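Alpha-glucosidase ([Eubacterium] rectale, PDB 6PNR) probably hydrolyses alpha-linked glycosides of the sulfonated sugar sulfoquinovose, as a sulfoquinovosidase of glycoside hydrolase family 31. Local coordinates at residues Ala79-Asp84 against Cys88-Glu93; Phe10-Phe13 against Arg18-Glu21; Leu242-Gln247 against Phe532-Asp537; Val437-Ala442 against Thr517-Thr522. One frame throughout, in Å; residues are numbered along the deposited sequence.

Contact 1 (Ala79-Asp84 against Cys88-Glu93)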
loop_
_atom_site.group_PDB
_atom_site.type_symbol
_atom_site.label_atom_id
_atom_site.label_comp_id
_atom_site.label_asym_id
_atom_site.label_seq_id
_atom_site.Cartn_x
_atom_site.Cartn_y
_atom_site.Cartn_z
ATOM N N ALA A 79 33.363 1.910 -16.258
ATOM C CA ALA A 79 32.807 0.651 -16.742
ATOM C C ALA A 79 33.737 0.049 -17.783
ATOM O O ALA A 79 34.060 0.705 -18.779
ATOM C CB ALA A 79 31.414 0.849 -17.338
ATOM N N LYS A 80 34.151 -1.200 -17.551
ATOM C CA LYS A 80 35.003 -1.962 -18.458
ATOM C C LYS A 80 34.156 -3.016 -19.161
ATOM O O LYS A 80 33.650 -3.942 -18.517
ATOM C CB LYS A 80 36.147 -2.640 -17.706
ATOM C CG LYS A 80 37.390 -1.796 -17.456
ATOM C CD LYS A 80 38.621 -2.712 -17.336
ATOM C CE LYS A 80 39.572 -2.287 -16.209
ATOM N NZ LYS A 80 40.221 -0.962 -16.439
ATOM N N ILE A 81 34.019 -2.883 -20.476
ATOM C CA ILE A 81 33.140 -3.717 -21.284
ATOM C C ILE A 81 33.995 -4.636 -22.146
ATOM O O ILE A 81 34.865 -4.168 -22.888
ATOM C CB ILE A 81 32.218 -2.846 -22.148
ATOM C CG1 ILE A 81 31.498 -1.835 -21.250
ATOM C CG2 ILE A 81 31.250 -3.707 -22.959
ATOM C CD1 ILE A 81 30.712 -0.804 -21.990
ATOM N N LYS A 82 33.751 -5.942 -22.050
ATOM C CA LYS A 82 34.494 -6.944 -22.810
ATOM C C LYS A 82 33.513 -7.906 -23.458
ATOM O O LYS A 82 32.682 -8.496 -22.763
ATOM C CB LYS A 82 35.466 -7.696 -21.898
ATOM C CG LYS A 82 36.653 -6.852 -21.492
ATOM C CD LYS A 82 36.878 -6.815 -19.990
ATOM C CE LYS A 82 37.798 -7.929 -19.518
ATOM N NZ LYS A 82 38.144 -7.770 -18.073
ATOM N N CYS A 83 33.607 -8.081 -24.776
ATOM C CA CYS A 83 32.595 -8.840 -25.500
ATOM C C CYS A 83 33.206 -9.971 -26.317
ATOM O O CYS A 83 34.396 -9.974 -26.636
ATOM C CB CYS A 83 31.766 -7.936 -26.412
ATOM S SG CYS A 83 30.557 -6.931 -25.512
ATOM N N ASP A 84 32.347 -10.948 -26.621
ATOM C CA ASP A 84 32.618 -12.081 -27.500
ATOM C C ASP A 84 31.494 -12.185 -28.520
ATOM O O ASP A 84 30.659 -11.277 -28.630
ATOM C CB ASP A 84 32.714 -13.398 -26.719
ATOM C CG ASP A 84 33.894 -13.432 -25.766
ATOM O OD1 ASP A 84 34.830 -12.619 -25.953
ATOM O OD2 ASP A 84 33.889 -14.276 -24.832
ATOM N N CYS A 88 29.055 -10.732 -23.112
ATOM C CA CYS A 88 29.561 -9.409 -22.769
ATOM C C CYS A 88 29.524 -9.241 -21.260
ATOM O O CYS A 88 28.508 -9.540 -20.622
ATOM C CB CYS A 88 28.749 -8.292 -23.428
ATOM S SG CYS A 88 28.942 -8.151 -25.224
ATOM N N THR A 89 30.625 -8.770 -20.693
ATOM C CA THR A 89 30.680 -8.429 -19.283
ATOM C C THR A 89 30.975 -6.941 -19.147
ATOM O O THR A 89 31.763 -6.379 -19.915
ATOM C CB THR A 89 31.731 -9.256 -18.531
ATOM O OG1 THR A 89 33.032 -9.007 -19.076
ATOM C CG2 THR A 89 31.410 -10.753 -18.636
ATOM N N ILE A 90 30.312 -6.305 -18.191
ATOM C CA ILE A 90 30.564 -4.917 -17.841
ATOM C C ILE A 90 30.981 -4.902 -16.381
ATOM O O ILE A 90 30.165 -5.185 -15.500
ATOM C CB ILE A 90 29.333 -4.032 -18.066
ATOM C CG1 ILE A 90 28.725 -4.318 -19.437
ATOM C CG2 ILE A 90 29.703 -2.564 -17.909
ATOM C CD1 ILE A 90 27.483 -3.516 -19.723
ATOM N N ASP A 91 32.247 -4.585 -16.119
ATOM C CA ASP A 91 32.759 -4.472 -14.764
ATOM C C ASP A 91 32.722 -3.006 -14.355
ATOM O O ASP A 91 33.146 -2.137 -15.124
ATOM C CB ASP A 91 34.184 -5.027 -14.676
ATOM C CG ASP A 91 34.268 -6.495 -15.084
ATOM O OD1 ASP A 91 33.650 -7.345 -14.407
ATOM O OD2 ASP A 91 34.944 -6.803 -16.094
ATOM N N PHE A 92 32.190 -2.731 -13.163
ATOM C CA PHE A 92 31.986 -1.372 -12.674
ATOM C C PHE A 92 32.944 -1.077 -11.536
ATOM O O PHE A 92 33.006 -1.829 -10.557
ATOM C CB PHE A 92 30.549 -1.156 -12.184
ATOM C CG PHE A 92 29.521 -1.252 -13.267
ATOM C CD1 PHE A 92 29.328 -0.203 -14.151
ATOM C CD2 PHE A 92 28.750 -2.391 -13.407
ATOM C CE1 PHE A 92 28.389 -0.293 -15.149
ATOM C CE2 PHE A 92 27.810 -2.486 -14.404
ATOM C CZ PHE A 92 27.625 -1.437 -15.277
ATOM N N GLU A 93 33.680 0.022 -11.660
ATOM C CA GLU A 93 34.505 0.538 -10.580
ATOM C C GLU A 93 33.866 1.806 -10.028
ATOM O O GLU A 93 33.554 2.731 -10.788
ATOM C CB GLU A 93 35.928 0.820 -11.063
ATOM C CG GLU A 93 36.872 1.244 -9.952
ATOM C CD GLU A 93 38.288 1.482 -10.448
ATOM O OE1 GLU A 93 38.555 1.231 -11.646
ATOM O OE2 GLU A 93 39.128 1.921 -9.632
HETATM O O HOH W 1 34.202 -6.849 -18.385
#

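Contact 2 (Phe10-Phe13 against Arg18-Glu21)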
loop_
_atom_site.group_PDB
_atom_site.type_symbol
_atom_site.label_atom_id
_atom_site.label_comp_id
_atom_site.label_asym_id
_atom_site.label_seq_id
_atom_site.Cartn_x
_atom_site.Cartn_y
_atom_site.Cartn_z
ATOM N N PHE A 10 27.667 5.143 -26.560
ATOM C CA PHE A 10 27.978 3.724 -26.514
ATOM C C PHE A 10 26.732 2.936 -26.892
ATOM O O PHE A 10 25.614 3.326 -26.541
ATOM C CB PHE A 10 28.476 3.317 -25.119
ATOM C CG PHE A 10 28.426 1.842 -24.868
ATOM C CD1 PHE A 10 29.407 1.009 -25.365
ATOM C CD2 PHE A 10 27.390 1.286 -24.134
ATOM C CE1 PHE A 10 29.359 -0.356 -25.142
ATOM C CE2 PHE A 10 27.336 -0.075 -23.909
ATOM C CZ PHE A 10 28.323 -0.897 -24.415
ATOM N N GLN A 11 26.922 1.835 -27.616
ATOM C CA GLN A 11 25.807 1.005 -28.049
ATOM C C GLN A 11 26.227 -0.456 -28.056
ATOM O O GLN A 11 27.379 -0.784 -28.363
ATOM C CB GLN A 11 25.308 1.391 -29.446
ATOM C CG GLN A 11 24.567 2.716 -29.529
ATOM C CD GLN A 11 24.087 3.017 -30.939
ATOM O OE1 GLN A 11 22.904 3.292 -31.161
ATOM N NE2 GLN A 11 25.007 2.968 -31.902
ATOM N N LEU A 12 25.273 -1.333 -27.739
ATOM C CA LEU A 12 25.482 -2.773 -27.802
ATOM C C LEU A 12 24.285 -3.411 -28.488
ATOM O O LEU A 12 23.138 -3.144 -28.112
ATOM C CB LEU A 12 25.673 -3.378 -26.404
ATOM C CG LEU A 12 25.781 -4.906 -26.357
ATOM C CD1 LEU A 12 26.996 -5.378 -27.144
ATOM C CD2 LEU A 12 25.829 -5.427 -24.915
ATOM N N PHE A 13 24.555 -4.271 -29.469
ATOM C CA PHE A 13 23.522 -4.931 -30.254
ATOM C C PHE A 13 23.545 -6.438 -30.025
ATOM O O PHE A 13 24.596 -7.035 -29.773
ATOM C CB PHE A 13 23.693 -4.639 -31.754
ATOM C CG PHE A 13 23.518 -3.193 -32.108
ATOM C CD1 PHE A 13 24.528 -2.276 -31.850
ATOM C CD2 PHE A 13 22.339 -2.747 -32.686
ATOM C CE1 PHE A 13 24.367 -0.933 -32.160
ATOM C CE2 PHE A 13 22.167 -1.402 -33.000
ATOM C CZ PHE A 13 23.185 -0.495 -32.736
ATOM N N ARG A 18 19.246 -3.281 -30.866
ATOM C CA ARG A 18 20.036 -2.544 -29.888
ATOM C C ARG A 18 19.519 -2.861 -28.486
ATOM O O ARG A 18 18.338 -2.647 -28.197
ATOM C CB ARG A 18 19.956 -1.045 -30.175
ATOM C CG ARG A 18 20.954 -0.194 -29.404
ATOM C CD ARG A 18 20.817 1.293 -29.730
ATOM N NE ARG A 18 19.454 1.787 -29.523
ATOM C CZ ARG A 18 18.602 2.058 -30.507
ATOM N NH1 ARG A 18 18.975 1.891 -31.769
ATOM N NH2 ARG A 18 17.379 2.500 -30.230
ATOM N N ILE A 19 20.388 -3.376 -27.617
ATOM C CA ILE A 19 19.984 -3.671 -26.245
ATOM C C ILE A 19 20.585 -2.711 -25.220
ATOM O O ILE A 19 20.031 -2.594 -24.115
ATOM C CB ILE A 19 20.298 -5.129 -25.853
ATOM C CG1 ILE A 19 21.798 -5.379 -25.828
ATOM C CG2 ILE A 19 19.604 -6.113 -26.783
ATOM C CD1 ILE A 19 22.158 -6.681 -25.133
ATOM N N LEU A 20 21.684 -2.030 -25.531
ATOM C CA LEU A 20 22.262 -1.045 -24.626
ATOM C C LEU A 20 22.529 0.245 -25.380
ATOM O O LEU A 20 22.939 0.221 -26.544
ATOM C CB LEU A 20 23.577 -1.528 -23.993
ATOM C CG LEU A 20 23.530 -2.665 -22.971
ATOM C CD1 LEU A 20 24.892 -2.846 -22.326
ATOM C CD2 LEU A 20 22.464 -2.400 -21.898
ATOM N N GLU A 21 22.316 1.369 -24.706
ATOM C CA GLU A 21 22.655 2.662 -25.282
ATOM C C GLU A 21 22.989 3.637 -24.169
ATOM O O GLU A 21 22.324 3.653 -23.129
ATOM C CB GLU A 21 21.512 3.221 -26.136
ATOM C CG GLU A 21 21.826 4.583 -26.747
ATOM C CD GLU A 21 20.659 5.164 -27.521
ATOM O OE1 GLU A 21 19.663 4.438 -27.742
ATOM O OE2 GLU A 21 20.738 6.352 -27.903
#

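Contact 3 (Leu242-Gln247 against Phe532-Asp537)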
loop_
_atom_site.group_PDB
_atom_site.type_symbol
_atom_site.label_atom_id
_atom_site.label_comp_id
_atom_site.label_asym_id
_atom_site.label_seq_id
_atom_site.Cartn_x
_atom_site.Cartn_y
_atom_site.Cartn_z
ATOM N N LEU A 242 5.353 -42.550 -4.135
ATOM C CA LEU A 242 5.019 -41.337 -3.402
ATOM C C LEU A 242 5.945 -41.147 -2.205
ATOM O O LEU A 242 6.366 -42.116 -1.569
ATOM C CB LEU A 242 3.563 -41.416 -2.930
ATOM C CG LEU A 242 2.884 -40.232 -2.252
ATOM C CD1 LEU A 242 2.795 -39.063 -3.210
ATOM C CD2 LEU A 242 1.461 -40.665 -1.779
ATOM N N ILE A 243 6.259 -39.888 -1.910
ATOM C CA ILE A 243 6.895 -39.492 -0.658
ATOM C C ILE A 243 5.775 -39.005 0.252
ATOM O O ILE A 243 5.202 -37.939 0.008
ATOM C CB ILE A 243 7.939 -38.384 -0.867
ATOM C CG1 ILE A 243 8.976 -38.780 -1.934
ATOM C CG2 ILE A 243 8.612 -38.021 0.464
ATOM C CD1 ILE A 243 9.867 -39.905 -1.529
ATOM N N ILE A 244 5.438 -39.766 1.297
ATOM C CA ILE A 244 4.292 -39.413 2.138
ATOM C C ILE A 244 4.746 -38.568 3.327
ATOM O O ILE A 244 5.678 -38.931 4.057
ATOM C CB ILE A 244 3.523 -40.667 2.597
ATOM C CG1 ILE A 244 4.423 -41.663 3.313
ATOM C CG2 ILE A 244 2.859 -41.337 1.398
ATOM C CD1 ILE A 244 3.645 -42.667 4.157
ATOM N N GLY A 245 4.096 -37.421 3.503
ATOM C CA GLY A 245 4.414 -36.538 4.604
ATOM C C GLY A 245 3.470 -36.811 5.755
ATOM O O GLY A 245 2.288 -36.470 5.678
ATOM N N VAL A 246 3.970 -37.461 6.802
ATOM C CA VAL A 246 3.175 -37.837 7.965
ATOM C C VAL A 246 3.958 -37.439 9.209
ATOM O O VAL A 246 5.142 -37.106 9.146
ATOM C CB VAL A 246 2.838 -39.346 7.998
ATOM C CG1 VAL A 246 2.090 -39.757 6.738
ATOM C CG2 VAL A 246 4.115 -40.178 8.180
ATOM N N GLN A 247 3.276 -37.469 10.350
ATOM C CA GLN A 247 3.858 -37.009 11.601
ATOM C C GLN A 247 3.219 -37.773 12.743
ATOM O O GLN A 247 2.234 -38.493 12.560
ATOM C CB GLN A 247 3.637 -35.506 11.837
ATOM C CG GLN A 247 4.316 -34.557 10.855
ATOM C CD GLN A 247 3.943 -33.108 11.132
ATOM O OE1 GLN A 247 4.797 -32.296 11.475
ATOM N NE2 GLN A 247 2.661 -32.784 11.004
ATOM N N PHE A 532 -8.107 -31.661 5.366
ATOM C CA PHE A 532 -8.168 -32.947 4.685
ATOM C C PHE A 532 -6.776 -33.546 4.551
ATOM O O PHE A 532 -5.826 -32.852 4.176
ATOM C CB PHE A 532 -8.792 -32.782 3.301
ATOM C CG PHE A 532 -8.841 -34.054 2.504
ATOM C CD1 PHE A 532 -9.887 -34.940 2.668
ATOM C CD2 PHE A 532 -7.844 -34.360 1.599
ATOM C CE1 PHE A 532 -9.951 -36.101 1.935
ATOM C CE2 PHE A 532 -7.882 -35.538 0.854
ATOM C CZ PHE A 532 -8.942 -36.412 1.022
ATOM N N GLN A 533 -6.657 -34.831 4.878
ATOM C CA GLN A 533 -5.472 -35.634 4.579
ATOM C C GLN A 533 -5.884 -36.809 3.708
ATOM O O GLN A 533 -6.968 -37.363 3.891
ATOM C CB GLN A 533 -4.808 -36.159 5.860
ATOM C CG GLN A 533 -4.635 -35.112 6.950
ATOM C CD GLN A 533 -3.665 -34.008 6.544
ATOM O OE1 GLN A 533 -2.906 -34.149 5.572
ATOM N NE2 GLN A 533 -3.690 -32.899 7.279
ATOM N N TYR A 534 -5.020 -37.193 2.758
ATOM C CA TYR A 534 -5.368 -38.273 1.845
ATOM C C TYR A 534 -5.795 -39.535 2.579
ATOM O O TYR A 534 -6.663 -40.272 2.092
ATOM C CB TYR A 534 -4.189 -38.593 0.909
ATOM C CG TYR A 534 -3.041 -39.384 1.537
ATOM C CD1 TYR A 534 -3.071 -40.771 1.594
ATOM C CD2 TYR A 534 -1.918 -38.732 2.047
ATOM C CE1 TYR A 534 -2.027 -41.499 2.170
ATOM C CE2 TYR A 534 -0.870 -39.441 2.616
ATOM C CZ TYR A 534 -0.930 -40.834 2.663
ATOM O OH TYR A 534 0.087 -41.551 3.226
ATOM N N TYR A 535 -5.195 -39.810 3.737
ATOM C CA TYR A 535 -5.509 -41.020 4.488
ATOM C C TYR A 535 -6.814 -40.914 5.272
ATOM O O TYR A 535 -7.157 -41.853 5.996
ATOM C CB TYR A 535 -4.355 -41.371 5.427
ATOM C CG TYR A 535 -3.815 -40.234 6.279
ATOM C CD1 TYR A 535 -4.489 -39.809 7.419
ATOM C CD2 TYR A 535 -2.607 -39.624 5.971
ATOM C CE1 TYR A 535 -3.994 -38.777 8.209
ATOM C CE2 TYR A 535 -2.105 -38.590 6.748
ATOM C CZ TYR A 535 -2.783 -38.183 7.870
ATOM O OH TYR A 535 -2.269 -37.163 8.642
ATOM N N ASP A 536 -7.540 -39.801 5.142
ATOM C CA ASP A 536 -8.851 -39.648 5.759
ATOM C C ASP A 536 -9.950 -40.358 4.985
ATOM O O ASP A 536 -11.029 -40.570 5.539
ATOM C CB ASP A 536 -9.254 -38.172 5.851
ATOM C CG ASP A 536 -8.468 -37.383 6.897
ATOM O OD1 ASP A 536 -7.770 -37.984 7.743
ATOM O OD2 ASP A 536 -8.557 -36.135 6.851
ATOM N N ASP A 537 -9.724 -40.697 3.716
ATOM C CA ASP A 537 -10.819 -41.001 2.802
ATOM C C ASP A 537 -10.437 -42.186 1.930
ATOM O O ASP A 537 -9.440 -42.108 1.208
ATOM C CB ASP A 537 -11.126 -39.782 1.927
ATOM C CG ASP A 537 -12.332 -39.994 1.026
ATOM O OD1 ASP A 537 -13.462 -40.080 1.562
ATOM O OD2 ASP A 537 -12.157 -40.040 -0.212
#

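Contact 4 (Val437-Ala442 against Thr517-Thr522). With 9VH ([(3~{S},4~{R},5~{R})-4,5-bis(oxidanyl)piperidin-3-yl]methanesulfonic acid), chain C.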
loop_
_atom_site.group_PDB
_atom_site.type_symbol
_atom_site.label_atom_id
_atom_site.label_comp_id
_atom_site.label_asym_id
_atom_site.label_seq_id
_atom_site.Cartn_x
_atom_site.Cartn_y
_atom_site.Cartn_z
ATOM N N VAL A 437 18.798 -36.687 -1.573
ATOM C CA VAL A 437 18.294 -35.447 -2.150
ATOM C C VAL A 437 17.685 -34.588 -1.054
ATOM O O VAL A 437 16.925 -35.086 -0.215
ATOM C CB VAL A 437 17.277 -35.720 -3.281
ATOM C CG1 VAL A 437 16.139 -36.622 -2.807
ATOM C CG2 VAL A 437 16.755 -34.401 -3.857
ATOM N N TYR A 438 18.032 -33.302 -1.046
ATOM C CA TYR A 438 17.372 -32.342 -0.176
ATOM C C TYR A 438 16.606 -31.362 -1.052
ATOM O O TYR A 438 16.932 -31.166 -2.227
ATOM C CB TYR A 438 18.363 -31.601 0.748
ATOM C CG TYR A 438 19.547 -31.024 0.003
ATOM C CD1 TYR A 438 20.672 -31.796 -0.250
ATOM C CD2 TYR A 438 19.526 -29.716 -0.468
ATOM C CE1 TYR A 438 21.756 -31.281 -0.958
ATOM C CE2 TYR A 438 20.597 -29.190 -1.189
ATOM C CZ TYR A 438 21.710 -29.979 -1.426
ATOM O OH TYR A 438 22.775 -29.470 -2.138
ATOM N N PHE A 439 15.556 -30.774 -0.507
ATOM C CA PHE A 439 14.791 -29.820 -1.301
ATOM C C PHE A 439 14.645 -28.517 -0.540
ATOM O O PHE A 439 14.404 -28.516 0.670
ATOM C CB PHE A 439 13.416 -30.390 -1.732
ATOM C CG PHE A 439 12.759 -31.291 -0.712
ATOM C CD1 PHE A 439 13.138 -32.622 -0.582
ATOM C CD2 PHE A 439 11.719 -30.811 0.087
ATOM C CE1 PHE A 439 12.513 -33.450 0.343
ATOM C CE2 PHE A 439 11.090 -31.635 1.018
ATOM C CZ PHE A 439 11.478 -32.937 1.151
ATOM N N MET A 440 14.825 -27.409 -1.258
ATOM C CA MET A 440 14.824 -26.072 -0.684
ATOM C C MET A 440 13.724 -25.224 -1.310
ATOM O O MET A 440 13.364 -25.400 -2.477
ATOM C CB MET A 440 16.179 -25.394 -0.899
ATOM C CG MET A 440 17.375 -26.277 -0.534
ATOM S SD MET A 440 18.922 -25.377 -0.661
ATOM C CE MET A 440 18.720 -24.123 0.606
ATOM N N ARG A 441 13.186 -24.296 -0.523
ATOM C CA ARG A 441 12.245 -23.318 -1.050
ATOM C C ARG A 441 12.885 -21.953 -1.295
ATOM O O ARG A 441 12.413 -21.212 -2.155
ATOM C CB ARG A 441 11.056 -23.150 -0.090
ATOM C CG ARG A 441 11.422 -22.528 1.252
ATOM C CD ARG A 441 10.203 -22.329 2.179
ATOM N NE ARG A 441 10.511 -21.403 3.266
ATOM C CZ ARG A 441 9.665 -21.069 4.244
ATOM N NH1 ARG A 441 8.437 -21.575 4.279
ATOM N NH2 ARG A 441 10.043 -20.209 5.180
ATOM N N ALA A 442 13.944 -21.600 -0.568
ATOM C CA ALA A 442 14.643 -20.344 -0.784
ATOM C C ALA A 442 15.847 -20.545 -1.702
ATOM O O ALA A 442 16.380 -21.650 -1.841
ATOM C CB ALA A 442 15.101 -19.734 0.541
ATOM N N THR A 517 5.467 -34.205 -12.602
ATOM C CA THR A 517 6.618 -33.455 -12.112
ATOM C C THR A 517 7.650 -34.481 -11.655
ATOM O O THR A 517 7.319 -35.668 -11.569
ATOM C CB THR A 517 6.233 -32.505 -10.961
ATOM O OG1 THR A 517 5.956 -33.264 -9.777
ATOM C CG2 THR A 517 5.009 -31.635 -11.322
ATOM N N PRO A 518 8.896 -34.088 -11.349
ATOM C CA PRO A 518 9.911 -35.095 -10.977
ATOM C C PRO A 518 9.683 -35.822 -9.652
ATOM O O PRO A 518 10.297 -36.882 -9.463
ATOM C CB PRO A 518 11.212 -34.278 -10.918
ATOM C CG PRO A 518 10.953 -33.076 -11.752
ATOM C CD PRO A 518 9.498 -32.758 -11.551
ATOM N N PHE A 519 8.835 -35.320 -8.742
ATOM C CA PHE A 519 8.928 -35.719 -7.333
ATOM C C PHE A 519 7.571 -35.497 -6.665
ATOM O O PHE A 519 7.146 -34.346 -6.522
ATOM C CB PHE A 519 10.030 -34.885 -6.674
ATOM C CG PHE A 519 10.461 -35.333 -5.293
ATOM C CD1 PHE A 519 11.388 -36.355 -5.123
ATOM C CD2 PHE A 519 10.027 -34.638 -4.161
ATOM C CE1 PHE A 519 11.824 -36.722 -3.848
ATOM C CE2 PHE A 519 10.453 -35.000 -2.888
ATOM C CZ PHE A 519 11.362 -36.040 -2.734
ATOM N N MET A 520 6.893 -36.584 -6.269
ATOM C CA MET A 520 5.558 -36.538 -5.662
ATOM C C MET A 520 5.659 -36.604 -4.136
ATOM O O MET A 520 6.058 -37.640 -3.585
ATOM C CB MET A 520 4.682 -37.695 -6.151
ATOM C CG MET A 520 4.219 -37.596 -7.591
ATOM S SD MET A 520 2.966 -38.832 -7.996
ATOM C CE MET A 520 1.464 -38.083 -7.303
ATOM N N ARG A 521 5.250 -35.526 -3.452
ATOM C CA ARG A 521 5.339 -35.455 -1.997
ATOM C C ARG A 521 4.093 -34.801 -1.399
ATOM O O ARG A 521 3.661 -33.743 -1.866
ATOM C CB ARG A 521 6.600 -34.683 -1.567
ATOM C CG ARG A 521 6.797 -34.601 -0.053
ATOM C CD ARG A 521 8.055 -33.777 0.298
ATOM N NE ARG A 521 8.073 -32.465 -0.365
ATOM C CZ ARG A 521 7.314 -31.438 0.006
ATOM N NH1 ARG A 521 6.472 -31.578 1.025
ATOM N NH2 ARG A 521 7.392 -30.271 -0.635
ATOM N N THR A 522 3.519 -35.429 -0.363
ATOM C CA THR A 522 2.375 -34.861 0.340
ATOM C C THR A 522 2.862 -34.094 1.570
ATOM O O THR A 522 4.045 -34.095 1.918
ATOM C CB THR A 522 1.356 -35.946 0.746
ATOM O OG1 THR A 522 1.905 -36.771 1.783
ATOM C CG2 THR A 522 0.947 -36.811 -0.442
HETATM O O1 9VH C . 6.368 -25.336 11.185
HETATM S S1 9VH C . 7.801 -25.351 10.944
HETATM O O2 9VH C . 8.275 -24.016 10.672
HETATM O O3 9VH C . 8.502 -26.036 12.002
HETATM C C1 9VH C . 7.999 -26.314 9.472
HETATM C C2 9VH C . 7.386 -25.688 8.212
HETATM C C3 9VH C . 8.284 -24.544 7.769
HETATM N N1 9VH C . 8.061 -23.991 6.433
HETATM C C4 9VH C . 8.005 -25.029 5.404
HETATM C C5 9VH C . 6.943 -26.058 5.757
HETATM O O4 9VH C . 6.918 -27.042 4.726
HETATM C C6 9VH C . 7.273 -26.718 7.089
HETATM O O5 9VH C . 6.289 -27.694 7.419
#

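Contact 1 (Ala79-Asp84 against Cys88-Glu93)
Cys88 is tied covalently to Cys83 across two antiparallel strands, the SG atom of one 2.0 Å from the SG atom of the other. The pair sits at a non-hydrogen-bonded position where the CA atoms of Cys83 and Cys88 approach to 4.1 Å, and the C-S-S-C torsion of 119° is wide. The next pair, Lys82 with Thr89, is hydrogen-bonded: Lys82 N donates to Thr89 O over 2.9 Å, and Thr89 N returns a bond to Lys82 O. The side chain of Lys82 rises on the face away from the disulfide and bends at chi2 (128°) and chi3 (90°), which carries NZ diagonally over to Asp91. There the two side chains cross at about a right angle, and the salt bridge is long, Lys82 NZ lying 3.9 Å from Asp91 OD2. Asp91 has a firmer partner in Gln208, whose amide NE2 binds OD1, while the backbone of Asp91 pairs with that of Lys80 in both directions. On the disulfide face, Ile90 CG2 touches Ala79 CB and Ile81 CG1, each at 3.9 Å. The result is a disulfide-linked beta hairpin within the eight-stranded antiparallel sheet of the N-terminal region.

Contact 2 (Phe10-Phe13 against Arg18-Glu21)
Residues Phe10-Phe13 and Arg18-Glu21 run antiparallel, 4.6 Å apart at closest axis approach, and Leu12 O accepts two backbone bonds, from Ile19 N at 2.8 Å and Leu20 N at 3.2 Å. On one face Leu12 lies alongside Leu20, CB against CB at 3.7 Å, and Leu12 CD2 touches Ile19 CD1; Leu20 CD1 meets the edge of the Phe10 ring at CE2. With Ile19 and Leu20 both set opposite Leu12, this is a classic beta bulge, lying in the hairpin of strands 10-14 and 17-22 and shifting the register by one before Phe13 pairs with Arg18. On the other face the aliphatic part of Arg18 covers the Phe13 ring. Arg18 CG, anti to the backbone N (chi1 -168°), stands 4.2 Å from the Phe13 ring centroid in a CH-pi contact, and Arg18 CB is 3.6 Å from Phe13 CE2. Replacing Phe13 by alanine would probably leave the Arg18 methylenes without the surface they rest on and free to shift. The extended start of the Arg18 chain puts CD 3.2 Å from Gln11 OE1, amide and guanidinium planes 12° apart; the bend at chi3 turns NE into a salt bridge with Glu21 OE1, while Glu21 OE2 is hydrogen-bonded to Ser23.

Contact 3 (Leu242-Gln247 against Phe532-Asp537)
Tyr534 meets Ile244 through the far end of its ring. From CB the side chain leaves with CG between the backbone N and the carbonyl carbon (chi1 76°), a choice that sends the ring toward strand 242-245. Tyr535 CD2 stands 3.8 Å above one ring face of Tyr534, offset toward the rim. Farther out, Tyr534 CZ lies 4.0 Å from Ile244 CG2, and the two side chains cross at about a right angle. These residues join the first strand of the catalytic TIM barrel to the 3-10 turn 534-536, which follows the weakly bonded strand 521-522 and leads into helix 538-568. At the tip, Tyr534 OH rests against Ile244, with CG2 at 3.3 Å, CB at 3.6 Å and CD1 at 3.8 Å. The hydroxyl is buried, yet its polar need is met by a hydrogen bond with Thr260 of helix 250-262. Val246 CG1 sits 4.4 Å from Tyr535 CE2, a looser touch, while Tyr535 OH binds Glu524 and Arg252.

Contact 4 (Val437-Ala442 against Thr517-Thr522)
The interior of the TIM barrel, next to the pocket that holds the aza-sugar inhibitor, is where Phe439 packs against Arg521 and Phe519. The Phe439 ring and the guanidinium of Arg521 lie nearly parallel, their planes 5° apart, with Phe439 CE2 over one face of the guanidinium and 3.4 Å from Arg521 NE. Phe439 CZ touches the methylene Arg521 CD at 3.6 Å. The Arg521 chain runs extended from CA and then bends at chi3 (52°), which turns the guanidinium flat against the ring. Trp455 and Trp271 make cation-pi contacts with this arginine, and a salt bridge to Asp490 and a hydrogen bond to His488 probably balance and hold the buried charge. Toward the same side of the ring, but at its CE1 corner, Phe439 meets Phe519 CE2 at 4.1 Å, the two rings oblique, with planes at 52°. Val437 CG1 adds a lighter touch to Phe519 CE1, at 4.4 Å. An alanine in place of Phe439 would probably open a gap between strand 437-439 and the side chains of Phe519 and Arg521, leaving the guanidinium without the ring against its face. Two residues along, Arg441, which pairs with Glu393, places NH1 3.3 Å from the inhibitor N1. Residues of strand 437-439 thus pack in the barrel core while the next loop lines the ligand pocket, as in TIM-barrel enzymes, whose active sites lie at the C-terminal strand ends.

In the fold
Following the chain, contact 2 closes first, a hairpin, and contact 1 closes a second hairpin farther on. The two are in series and touch, Ile81 CD1 lying 3.4 Å from Phe10 CZ and Ile90 CD1 reaching Leu20 CD1, so that the small three-stranded sheet packs on the eight-stranded one. Both lie well away from contacts 3 and 4, the nearest atoms of contacts 1 and 4 being about 25 Å apart. In the barrel, contact 3 closes a loop of nearly 300 residues, and contact 4 is nested inside it. Residues 242-247 and 517-522 run side by side: Ile243 N is 2.8 Å from Met520 O, a probable hydrogen bond, joining the first barrel strand to the last.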